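Putative exported protein (Bordetella pertussis, PDB 2DVZ) probably serves as the periplasmic solute receptor of a tripartite tricarboxylate-type transporter, binding glutamate between the two lobes of a periplasmic binding protein fold. Local coordinates at residues A[58-61]-A[62-65]; A[80-84]-A[85-89]; A[218-221]-A[222-225]. All coordinates share one frame; numbering follows the deposited sequence.

Contact 1 of 3, residues A[58-61]-A[62-65]; sequences GGAG and GAIG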
loop_
_atom_site.group_PDB
_atom_site.type_symbol
_atom_site.label_atom_id
_atom_site.label_comp_id
_atom_site.label_asym_id
_atom_site.label_seq_id
_atom_site.Cartn_x
_atom_site.Cartn_y
_atom_site.Cartn_z
ATOM N N GLY A 58 0.557 -7.589 -11.368
ATOM C CA GLY A 58 1.679 -6.844 -10.848
ATOM C C GLY A 58 2.687 -6.474 -11.903
ATOM O O GLY A 58 2.588 -6.918 -13.048
ATOM N N GLY A 59 3.685 -5.689 -11.513
ATOM C CA GLY A 59 4.689 -5.240 -12.452
ATOM C C GLY A 59 4.765 -3.735 -12.491
ATOM O O GLY A 59 3.724 -3.043 -12.513
ATOM N N ALA A 60 6.011 -3.248 -12.502
ATOM C CA ALA A 60 6.364 -1.832 -12.587
ATOM C C ALA A 60 5.732 -0.906 -11.516
ATOM O O ALA A 60 5.202 0.203 -11.820
ATOM C CB ALA A 60 6.105 -1.324 -13.995
ATOM N N GLY A 61 5.797 -1.344 -10.261
ATOM C CA GLY A 61 5.265 -0.540 -9.126
ATOM C C GLY A 61 3.754 -0.337 -9.155
ATOM O O GLY A 61 3.254 0.637 -8.588
ATOM N N GLY A 62 3.036 -1.245 -9.824
ATOM C CA GLY A 62 1.609 -1.063 -10.087
ATOM C C GLY A 62 1.179 -0.423 -11.420
ATOM O O GLY A 62 -0.014 -0.432 -11.765
ATOM N N ALA A 63 2.132 0.136 -12.171
ATOM C CA ALA A 63 1.838 0.726 -13.508
ATOM C C ALA A 63 1.166 -0.225 -14.491
ATOM O O ALA A 63 0.247 0.168 -15.190
ATOM C CB ALA A 63 3.056 1.289 -14.111
ATOM N N ILE A 64 1.593 -1.473 -14.556
ATOM C CA ILE A 64 0.987 -2.405 -15.528
ATOM C C ILE A 64 -0.515 -2.570 -15.286
ATOM O O ILE A 64 -1.330 -2.442 -16.198
ATOM C CB ILE A 64 1.700 -3.808 -15.530
ATOM C CG1 ILE A 64 3.135 -3.726 -16.108
ATOM C CG2 ILE A 64 0.906 -4.832 -16.296
ATOM C CD1 ILE A 64 3.327 -2.693 -17.214
ATOM N N GLY A 65 -0.866 -2.863 -14.041
ATOM C CA GLY A 65 -2.243 -3.165 -13.664
ATOM C C GLY A 65 -3.113 -1.927 -13.658
ATOM O O GLY A 65 -4.284 -1.992 -14.059
HETATM O O HOH W 1 1.178 -3.477 -12.104
HETATM O O HOH W 2 3.484 -4.255 -9.272
#

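Contact 2 of 3, residues A[80-84]-A[85-89]; sequences SIATV and STMAV. With GLU (glutamic acid), chain G.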
loop_
_atom_site.group_PDB
_atom_site.type_symbol
_atom_site.label_atom_id
_atom_site.label_comp_id
_atom_site.label_asym_id
_atom_site.label_seq_id
_atom_site.Cartn_x
_atom_site.Cartn_y
_atom_site.Cartn_z
ATOM N N SER A 80 -10.770 -1.715 -9.902
ATOM C CA SER A 80 -9.381 -1.856 -9.493
ATOM C C SER A 80 -9.175 -1.312 -8.083
ATOM O O SER A 80 -10.053 -0.617 -7.537
ATOM C CB SER A 80 -8.410 -1.207 -10.513
ATOM O OG SER A 80 -8.537 0.214 -10.536
ATOM N N ILE A 81 -8.030 -1.681 -7.484
ATOM C CA ILE A 81 -7.665 -1.260 -6.137
ATOM C C ILE A 81 -6.708 -0.085 -6.195
ATOM O O ILE A 81 -5.602 -0.221 -6.740
ATOM C CB ILE A 81 -7.046 -2.422 -5.300
ATOM C CG1 ILE A 81 -7.970 -3.636 -5.293
ATOM C CG2 ILE A 81 -6.820 -1.978 -3.826
ATOM C CD1 ILE A 81 -9.375 -3.341 -4.706
ATOM N N ALA A 82 -7.140 1.063 -5.648
ATOM C CA ALA A 82 -6.279 2.244 -5.552
ATOM C C ALA A 82 -5.265 1.991 -4.467
ATOM O O ALA A 82 -5.597 1.408 -3.419
ATOM C CB ALA A 82 -7.076 3.511 -5.234
ATOM N N THR A 83 -4.031 2.424 -4.727
ATOM C CA THR A 83 -2.929 2.291 -3.792
ATOM C C THR A 83 -2.174 3.581 -3.923
ATOM O O THR A 83 -2.333 4.287 -4.928
ATOM C CB THR A 83 -1.973 1.150 -4.178
ATOM O OG1 THR A 83 -1.347 1.474 -5.418
ATOM C CG2 THR A 83 -2.697 -0.199 -4.291
ATOM N N VAL A 84 -1.347 3.907 -2.927
ATOM C CA VAL A 84 -0.550 5.119 -3.005
ATOM C C VAL A 84 0.507 5.022 -4.122
ATOM O O VAL A 84 0.897 6.037 -4.695
ATOM C CB VAL A 84 0.041 5.562 -1.604
ATOM C CG1 VAL A 84 0.875 6.820 -1.761
ATOM C CG2 VAL A 84 -1.079 5.843 -0.602
ATOM N N SER A 85 0.977 3.815 -4.424
ATOM C CA SER A 85 1.905 3.615 -5.525
ATOM C C SER A 85 1.244 4.070 -6.830
ATOM O O SER A 85 1.812 4.845 -7.592
ATOM C CB SER A 85 2.335 2.144 -5.631
ATOM O OG SER A 85 3.192 1.793 -4.548
ATOM N N THR A 86 0.023 3.610 -7.050
ATOM C CA THR A 86 -0.649 3.827 -8.346
ATOM C C THR A 86 -1.295 5.212 -8.475
ATOM O O THR A 86 -1.383 5.754 -9.570
ATOM C CB THR A 86 -1.638 2.677 -8.686
ATOM O OG1 THR A 86 -2.565 2.501 -7.607
ATOM C CG2 THR A 86 -0.878 1.357 -8.929
HETATM N N MSE A 87 -1.681 5.795 -7.351
HETATM C CA MSE A 87 -2.389 7.068 -7.348
HETATM C C MSE A 87 -1.467 8.285 -7.284
HETATM O O MSE A 87 -1.820 9.365 -7.741
HETATM C CB MSE A 87 -3.435 7.115 -6.207
HETATM C CG MSE A 87 -4.610 6.127 -6.346
HETATM SE SE MSE A 87 -5.718 6.506 -7.939
HETATM C CE MSE A 87 -4.856 5.276 -9.239
ATOM N N ALA A 88 -0.275 8.095 -6.742
ATOM C CA ALA A 88 0.574 9.218 -6.339
ATOM C C ALA A 88 2.042 9.087 -6.759
ATOM O O ALA A 88 2.601 10.003 -7.361
ATOM C CB ALA A 88 0.479 9.409 -4.804
ATOM N N VAL A 89 2.676 7.965 -6.414
ATOM C CA VAL A 89 4.129 7.854 -6.574
ATOM C C VAL A 89 4.513 7.511 -8.010
ATOM O O VAL A 89 5.452 8.087 -8.545
ATOM C CB VAL A 89 4.792 6.858 -5.555
ATOM C CG1 VAL A 89 6.329 6.986 -5.581
ATOM C CG2 VAL A 89 4.274 7.073 -4.155
HETATM N N GLU G . 3.405 -0.887 -2.350
HETATM C CA GLU G . 1.958 -1.061 -2.578
HETATM C C GLU G . 1.151 0.110 -2.041
HETATM O O GLU G . 0.322 0.022 -1.129
HETATM C CB GLU G . 1.485 -2.416 -2.060
HETATM C CG GLU G . 2.446 -3.554 -2.450
HETATM C CD GLU G . 1.779 -4.887 -2.623
HETATM O OE1 GLU G . 0.541 -4.925 -2.461
HETATM O OE2 GLU G . 2.484 -5.907 -2.952
HETATM O OXT GLU G . 1.293 1.215 -2.588
HETATM O O HOH W 3 -4.476 1.172 -8.766
#

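Contact 3 of 3, residues A[218-221]-A[222-225]; sequences TRID and AIKD. With CD (cadmium ion), chain F; CD (cadmium ion), chain B.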
loop_
_atom_site.group_PDB
_atom_site.type_symbol
_atom_site.label_atom_id
_atom_site.label_comp_id
_atom_site.label_asym_id
_atom_site.label_seq_id
_atom_site.Cartn_x
_atom_site.Cartn_y
_atom_site.Cartn_z
ATOM N N THR A 218 -0.348 6.119 16.191
ATOM C CA THR A 218 0.001 5.597 17.477
ATOM C C THR A 218 0.602 4.210 17.289
ATOM O O THR A 218 0.593 3.674 16.167
ATOM C CB THR A 218 -1.241 5.513 18.460
ATOM O OG1 THR A 218 -2.146 4.487 18.044
ATOM C CG2 THR A 218 -1.993 6.846 18.561
ATOM N N ARG A 219 1.124 3.654 18.384
ATOM C CA ARG A 219 1.367 2.218 18.485
ATOM C C ARG A 219 0.099 1.398 18.239
ATOM O O ARG A 219 -1.025 1.820 18.566
ATOM C CB ARG A 219 1.956 1.869 19.857
ATOM C CG ARG A 219 3.284 2.613 20.144
ATOM C CD ARG A 219 3.709 2.513 21.651
ATOM N NE ARG A 219 4.997 3.148 21.846
ATOM C CZ ARG A 219 6.161 2.494 21.768
ATOM N NH1 ARG A 219 6.176 1.165 21.546
ATOM N NH2 ARG A 219 7.318 3.160 21.925
ATOM N N ILE A 220 0.306 0.202 17.714
ATOM C CA ILE A 220 -0.749 -0.698 17.325
ATOM C C ILE A 220 -0.791 -1.931 18.275
ATOM O O ILE A 220 0.202 -2.555 18.508
ATOM C CB ILE A 220 -0.559 -1.086 15.824
ATOM C CG1 ILE A 220 -1.047 0.057 14.935
ATOM C CG2 ILE A 220 -1.259 -2.365 15.470
ATOM C CD1 ILE A 220 -0.795 -0.137 13.343
ATOM N N ASP A 221 -1.980 -2.262 18.788
ATOM C CA ASP A 221 -2.177 -3.313 19.780
ATOM C C ASP A 221 -1.606 -4.671 19.421
ATOM O O ASP A 221 -1.159 -5.415 20.314
ATOM C CB ASP A 221 -3.668 -3.468 20.095
ATOM C CG ASP A 221 -4.221 -2.310 20.880
ATOM O OD1 ASP A 221 -3.460 -1.479 21.441
ATOM O OD2 ASP A 221 -5.453 -2.231 20.949
ATOM N N ALA A 222 -1.642 -5.002 18.138
ATOM C CA ALA A 222 -1.079 -6.243 17.628
ATOM C C ALA A 222 0.378 -6.313 17.939
ATOM O O ALA A 222 0.907 -7.407 18.158
ATOM C CB ALA A 222 -1.256 -6.318 16.096
ATOM N N ILE A 223 1.058 -5.162 17.898
ATOM C CA ILE A 223 2.520 -5.118 18.053
ATOM C C ILE A 223 2.907 -3.879 18.877
ATOM O O ILE A 223 3.656 -2.994 18.431
ATOM C CB ILE A 223 3.267 -5.160 16.676
ATOM C CG1 ILE A 223 2.614 -4.185 15.665
ATOM C CG2 ILE A 223 3.331 -6.602 16.077
ATOM C CD1 ILE A 223 3.548 -3.806 14.438
ATOM N N LYS A 224 2.406 -3.866 20.108
ATOM C CA LYS A 224 2.380 -2.686 20.969
ATOM C C LYS A 224 3.742 -2.072 21.258
ATOM O O LYS A 224 3.868 -0.853 21.375
ATOM C CB LYS A 224 1.623 -3.010 22.269
ATOM C CG LYS A 224 0.440 -2.068 22.456
ATOM C CD LYS A 224 -0.488 -2.455 23.582
ATOM C CE LYS A 224 -1.095 -1.122 24.119
ATOM N NZ LYS A 224 -2.465 -1.182 24.722
ATOM N N ASP A 225 4.766 -2.910 21.316
ATOM C CA ASP A 225 6.121 -2.470 21.593
ATOM C C ASP A 225 6.915 -1.844 20.459
ATOM O O ASP A 225 7.962 -1.322 20.699
ATOM C CB ASP A 225 6.871 -3.629 22.187
ATOM C CG ASP A 225 6.355 -3.969 23.556
ATOM O OD1 ASP A 225 6.110 -3.007 24.306
ATOM O OD2 ASP A 225 6.179 -5.148 23.877
HETATM CD CD CD F . -5.766 -1.081 22.815
HETATM CD CD CD B . 5.324 -4.797 25.994
HETATM O O HOH W 4 3.076 -0.654 17.387
HETATM O O HOH W 5 -5.571 -2.450 24.597
HETATM O O HOH W 6 3.551 -4.325 25.603
HETATM O O HOH W 7 4.766 -6.166 28.022
#

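Contact 1 of 3, residues A[58-61]-A[62-65]
A60 and A63 meet across a tight glycine-rich turn that carries the chain out of strand 52-56 and into helix 63-71. The close-packed side is made largely of backbone. A63 N donates to A60 O over 3.1 Å, coming in above the carbonyl plane, 64° out of it and off any lone pair. A60 CB rests 4.0 Å from A63 CB, and A63, a buried residue, also touches R94 and L98. The same A60 O accepts a bond from the side chain of N90, so helix 84-93 holds the turn from outside. From G59 to G62 phi is positive throughout, the alanine included, and at G59 and G62 a CB would collide with the preceding carbonyl oxygen.

The looser side belongs to I64 and the water. I64 is exposed, and its CG1, set beside its own backbone N (chi1 -69°), lies against the carbonyl of G59, 3.7 Å from G59 O. That oxygen is also the acceptor of two weak bonds, from G62 N and I64 N. A water donates to G59 O over 2.6 Å and accepts from G65 N, while a second water accepts from G59 N at 2.7 Å and, weakly, from G62 N. With G62 at the N-cap position, the first amides of the helix are thus met by two carbonyls, that of G59 only weakly, and by a water. This is consistent with main-chain bonds, more than side-chain packing, setting the helix start.

Contact 2 of 3, residues A[80-84]-A[85-89]
T83 and T86 meet where strand 78-82 runs into helix 84-93, a strand-to-helix junction of the periplasmic binding protein fold in which the start of a helix faces the bound solute. Along the first segment, I81 comes first: I81 O takes a bond from a water that also lies 2.6 Å from T86 OG1 and is hydrogen-bonded to it, so solvent ties the strand to the helix's first turn. A82 next places its CB 3.8 Å from CG of M87, a selenomethionine whose chain bends at chi2 and chi3; F291 and L246 also touch A82, making this an apolar face.

T83, the N-cap residue, crosses T86 obliquely, and T83 OG1 and T86 OG1 share a hydrogen bond of 2.7 Å in which either could be the donor. Both hydroxyls occupy the position between backbone N and carbonyl carbon (chi1 65° and 54°), which turns each toward the other. M87 N donates to T83 O at 2.9 Å, tilted 17° from the carbonyl plane. V84 follows with a wider, pi-type turn: V84 O is gripped by V89 N at 3.1 Å, nearly along the C=O axis, and weakly by A88 N, while V84 CG1 packs 4.0 Å from A88 CB.

T83, V84 and S85 all line the glutamate pocket. The ligand's alpha-carboxylate lies at the helix's amino end, where the helix dipole would probably favour its negative charge; T33, S149 and S178 also hydrogen-bond to the ligand. S85 OG also bonds to V154 N, fixing the hydroxyl. S85 N reaches ligand OXT at 3.2 Å, and S85 OG donates to that same OXT at 2.8 Å.

Contact 3 of 3, residues A[218-221]-A[222-225]
R219 and K224 meet at a surface beta turn, I220-I223, in the long loop between strands 210-215 and 241-248; I223 N closes it with a bond to I220 O at 2.8 Å. The arginine chain, extended from CG to NE, runs alongside the K224 carbonyl, and R219 NH1 donates to K224 O over 3.1 Å. That bond is nearly straight (163°) and uses a lone pair in the carbonyl plane, with the acceptor at the edge of the guanidinium. D225 O takes a second, weaker bond from the same NH1.

The D221 and K224 side chains run abreast in the same direction and join in a weak salt bridge, K224 NZ to D221 OD1, at 3.4 Å. D221 also binds a cadmium ion through both carboxylate oxygens, which probably tempers its charge toward the lysine. D225 chelates a second cadmium ion, with D225 OD2 at 2.3 Å and D225 OD1 at 2.6 Å.

Further out, I220 and I223 pack on I214 of strand 210-215, and A222 and I223 on M201 of helix 197-205, anchoring the turn to the protein. A water bridges its two ends, accepting from I220 N at 2.9 Å and donating to I223 O at 2.6 Å.

How the contacts relate
Contact 2 is the buried one, contact 1 is partly buried and contact 3 lies at the surface. The first two belong to neighbouring elements: helix 63-71 and strand 78-82 follow each other, and G61 O packs 3.4 Å from S85 CB, so the glycine turn backs the glutamate-binding helix start. Both are turns leading into helices, yet contact 1 relies mainly on main-chain bonds and positive-phi conformations, whereas contact 2 is set apart by its hydroxyl pair and its bonds to the ligand. Contact 3 stands apart, its centre about 26 Å from that of contact 2, and mixes backbone bonds with a weak salt bridge and cadmium binding, without a direct part in the pocket.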